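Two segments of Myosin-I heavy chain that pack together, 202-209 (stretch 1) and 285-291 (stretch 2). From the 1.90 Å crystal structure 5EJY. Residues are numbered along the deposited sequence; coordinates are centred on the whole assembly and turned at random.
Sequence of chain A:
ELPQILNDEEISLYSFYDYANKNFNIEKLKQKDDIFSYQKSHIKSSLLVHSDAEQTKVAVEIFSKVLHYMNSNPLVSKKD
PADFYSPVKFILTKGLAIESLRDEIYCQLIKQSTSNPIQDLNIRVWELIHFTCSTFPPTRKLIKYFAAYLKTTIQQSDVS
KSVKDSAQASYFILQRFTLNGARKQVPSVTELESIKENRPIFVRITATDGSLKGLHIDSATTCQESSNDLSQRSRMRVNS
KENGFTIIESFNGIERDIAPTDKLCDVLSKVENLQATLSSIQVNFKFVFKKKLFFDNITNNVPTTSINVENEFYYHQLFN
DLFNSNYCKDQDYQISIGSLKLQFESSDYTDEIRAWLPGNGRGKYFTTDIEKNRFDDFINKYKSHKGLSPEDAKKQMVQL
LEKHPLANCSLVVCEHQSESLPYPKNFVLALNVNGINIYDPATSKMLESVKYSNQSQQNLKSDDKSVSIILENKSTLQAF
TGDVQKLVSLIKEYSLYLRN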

# COMPACT_ATOMS: atom_id res chain seq x y z
N PHE A 202 -2.47 12.87 -2.02
CA PHE A 202 -2.42 12.98 -0.56
C PHE A 202 -3.10 11.78 0.09
O PHE A 202 -4.26 11.47 -0.21
CB PHE A 202 -3.10 14.29 -0.09
CG PHE A 202 -2.99 14.52 1.39
CD1 PHE A 202 -1.76 14.80 1.96
CD2 PHE A 202 -4.11 14.43 2.20
CE1 PHE A 202 -1.65 15.01 3.33
CE2 PHE A 202 -4.01 14.64 3.56
CZ PHE A 202 -2.78 14.92 4.13
N VAL A 203 -2.38 11.06 0.94
CA VAL A 203 -2.97 9.95 1.68
C VAL A 203 -2.87 10.19 3.17
O VAL A 203 -1.93 10.80 3.64
CB VAL A 203 -2.34 8.56 1.35
CG1 VAL A 203 -2.57 8.20 -0.10
CG2 VAL A 203 -0.84 8.55 1.69
N ARG A 204 -3.86 9.68 3.90
CA ARG A 204 -3.88 9.79 5.34
C ARG A 204 -3.51 8.46 5.96
O ARG A 204 -4.08 7.42 5.60
CB ARG A 204 -5.28 10.21 5.79
CG ARG A 204 -5.68 11.60 5.31
CD ARG A 204 -7.20 11.71 5.14
NE ARG A 204 -7.60 12.92 4.42
CZ ARG A 204 -7.73 14.11 5.00
NH1 ARG A 204 -7.49 14.24 6.29
NH2 ARG A 204 -8.09 15.17 4.28
N ILE A 205 -2.55 8.47 6.87
CA ILE A 205 -2.13 7.23 7.53
C ILE A 205 -2.45 7.33 9.03
O ILE A 205 -2.05 8.28 9.69
CB ILE A 205 -0.62 7.00 7.40
CG1 ILE A 205 -0.11 7.28 5.97
CG2 ILE A 205 -0.24 5.60 7.89
CD1 ILE A 205 -0.59 6.31 4.94
N THR A 206 -3.15 6.33 9.55
CA THR A 206 -3.47 6.32 10.97
C THR A 206 -2.31 5.72 11.78
O THR A 206 -1.82 4.65 11.47
CB THR A 206 -4.72 5.46 11.22
OG1 THR A 206 -5.80 5.96 10.42
CG2 THR A 206 -5.12 5.51 12.70
N ALA A 207 -1.89 6.41 12.84
CA ALA A 207 -0.86 5.88 13.73
C ALA A 207 -1.52 5.03 14.82
O ALA A 207 -2.74 5.04 14.95
CB ALA A 207 -0.04 7.02 14.33
N THR A 208 -0.73 4.30 15.59
CA THR A 208 -1.28 3.39 16.60
C THR A 208 -2.02 4.14 17.72
O THR A 208 -2.90 3.58 18.37
CB THR A 208 -0.20 2.50 17.22
OG1 THR A 208 0.81 3.31 17.82
CG2 THR A 208 0.45 1.59 16.14
N ASP A 209 -1.67 5.41 17.93
CA ASP A 209 -2.34 6.21 18.95
C ASP A 209 -3.59 6.86 18.37
O ASP A 209 -4.21 7.73 18.99
CB ASP A 209 -1.40 7.28 19.51
CG ASP A 209 -0.90 8.25 18.43
OD1 ASP A 209 -1.51 8.31 17.34
OD2 ASP A 209 0.09 8.96 18.70
N PHE A 285 -12.04 2.04 5.24
CA PHE A 285 -10.65 1.75 4.95
C PHE A 285 -9.70 2.72 5.65
O PHE A 285 -9.96 3.91 5.70
CB PHE A 285 -10.38 1.82 3.44
CG PHE A 285 -8.92 1.88 3.11
CD1 PHE A 285 -8.15 0.73 3.14
CD2 PHE A 285 -8.31 3.08 2.80
CE1 PHE A 285 -6.80 0.78 2.85
CE2 PHE A 285 -6.97 3.13 2.51
CZ PHE A 285 -6.21 1.98 2.54
N LYS A 286 -8.59 2.19 6.15
CA LYS A 286 -7.50 3.01 6.67
C LYS A 286 -6.16 2.40 6.27
O LYS A 286 -6.04 1.18 6.19
CB LYS A 286 -7.51 3.03 8.21
CG LYS A 286 -8.82 3.43 8.85
CD LYS A 286 -8.77 3.15 10.36
CE LYS A 286 -9.88 3.90 11.09
N PHE A 287 -5.16 3.25 6.04
CA PHE A 287 -3.78 2.80 6.12
C PHE A 287 -3.42 2.91 7.59
O PHE A 287 -3.83 3.87 8.26
CB PHE A 287 -2.85 3.73 5.34
CG PHE A 287 -2.94 3.61 3.84
CD1 PHE A 287 -2.48 2.48 3.18
CD2 PHE A 287 -3.42 4.68 3.08
CE1 PHE A 287 -2.54 2.38 1.80
CE2 PHE A 287 -3.48 4.59 1.71
CZ PHE A 287 -3.04 3.43 1.07
N VAL A 288 -2.64 1.97 8.09
CA VAL A 288 -2.18 2.05 9.47
C VAL A 288 -0.67 1.83 9.55
O VAL A 288 -0.13 0.91 8.91
CB VAL A 288 -2.89 1.01 10.37
CG1 VAL A 288 -2.52 1.23 11.83
CG2 VAL A 288 -4.41 1.09 10.18
N PHE A 289 -0.01 2.67 10.34
CA PHE A 289 1.44 2.61 10.55
C PHE A 289 1.70 1.82 11.85
O PHE A 289 1.43 2.33 12.94
CB PHE A 289 1.96 4.05 10.67
CG PHE A 289 3.46 4.21 10.74
CD1 PHE A 289 4.30 3.56 9.85
CD2 PHE A 289 4.02 5.07 11.67
CE1 PHE A 289 5.69 3.75 9.90
CE2 PHE A 289 5.42 5.27 11.72
CZ PHE A 289 6.24 4.61 10.84
N LYS A 290 2.19 0.58 11.73
CA LYS A 290 2.33 -0.32 12.88
C LYS A 290 3.71 -0.93 12.93
O LYS A 290 4.39 -1.00 11.91
CB LYS A 290 1.36 -1.52 12.75
CG LYS A 290 -0.10 -1.22 12.83
CD LYS A 290 -0.84 -2.56 12.88
CE LYS A 290 -0.02 -3.58 13.69
NZ LYS A 290 -0.61 -4.96 13.78
N LYS A 291 4.07 -1.50 14.08
CA LYS A 291 5.36 -2.17 14.18
C LYS A 291 5.22 -3.62 13.78
O LYS A 291 4.47 -4.38 14.40
CB LYS A 291 5.95 -2.08 15.59
CG LYS A 291 7.37 -2.61 15.65
CD LYS A 291 8.06 -2.26 16.96
CE LYS A 291 9.49 -2.77 16.97
NZ LYS A 291 10.27 -2.24 18.12
O HOH W 1 -5.91 6.05 6.67
O HOH W 2 2.02 4.32 14.66

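Two strands far apart in sequence lie side by side and run broadly the same way, their axes diverging by 49° and approaching to 4.5 Å. Direct backbone bonding centres on Thr-206, which straddles Val-288 as a parallel bridge requires: its N donates to Phe-287 O (2.9 Å), and its O accepts from Phe-289 N (2.9 Å). Both bonds are nearly straight. The same carbonyl takes a CA-H...O contact from Val-288 CA, 3.3 Å from Thr-206 O. Beyond this short ladder the strands splay, and water fills in. Water 1 donates to Arg-204 O (2.5 Å) and accepts from Phe-287 N (3.0 Å); water 2 accepts from Thr-208 N (2.9 Å) and donates to Phe-289 O (2.7 Å). Each water satisfies backbone groups that do not bond directly across the gap.

Ile-205, Ala-207, Phe-287 and Phe-289 share one buried, apolar face. Ile-205, with chi1 and chi2 both m, sets its CD1 3.5 Å from Phe-287 CB, while its CG2 lies 3.9 Å from Phe-289 CB. A branched aliphatic chain can thus touch both neighbours. Phe-287 adopts m, with its ring running back alongside stretch 1 so that CE2 lies 4.1 Å from Val-203 CG1; Arg-204 O approaches the ring's edge, 3.8 Å from CD2 of Phe-287. Phe-289 instead takes t, and its ring leads away from stretch 1, leaving its CB to make the contact with Ile-205. The small methyl of Ala-207 asks for little room on this face.

Thr-206 and Val-288 occupy the other, partly exposed face. Both are beta-branched, a shape well suited to extended backbone, and threonine's hydroxyl tolerates solvent. Thr-208, past the ladder, takes p; its methyl CG2 lies 3.4 Å from Phe-289 O, while its hydroxyl is hydrogen-bonded elsewhere in the structure.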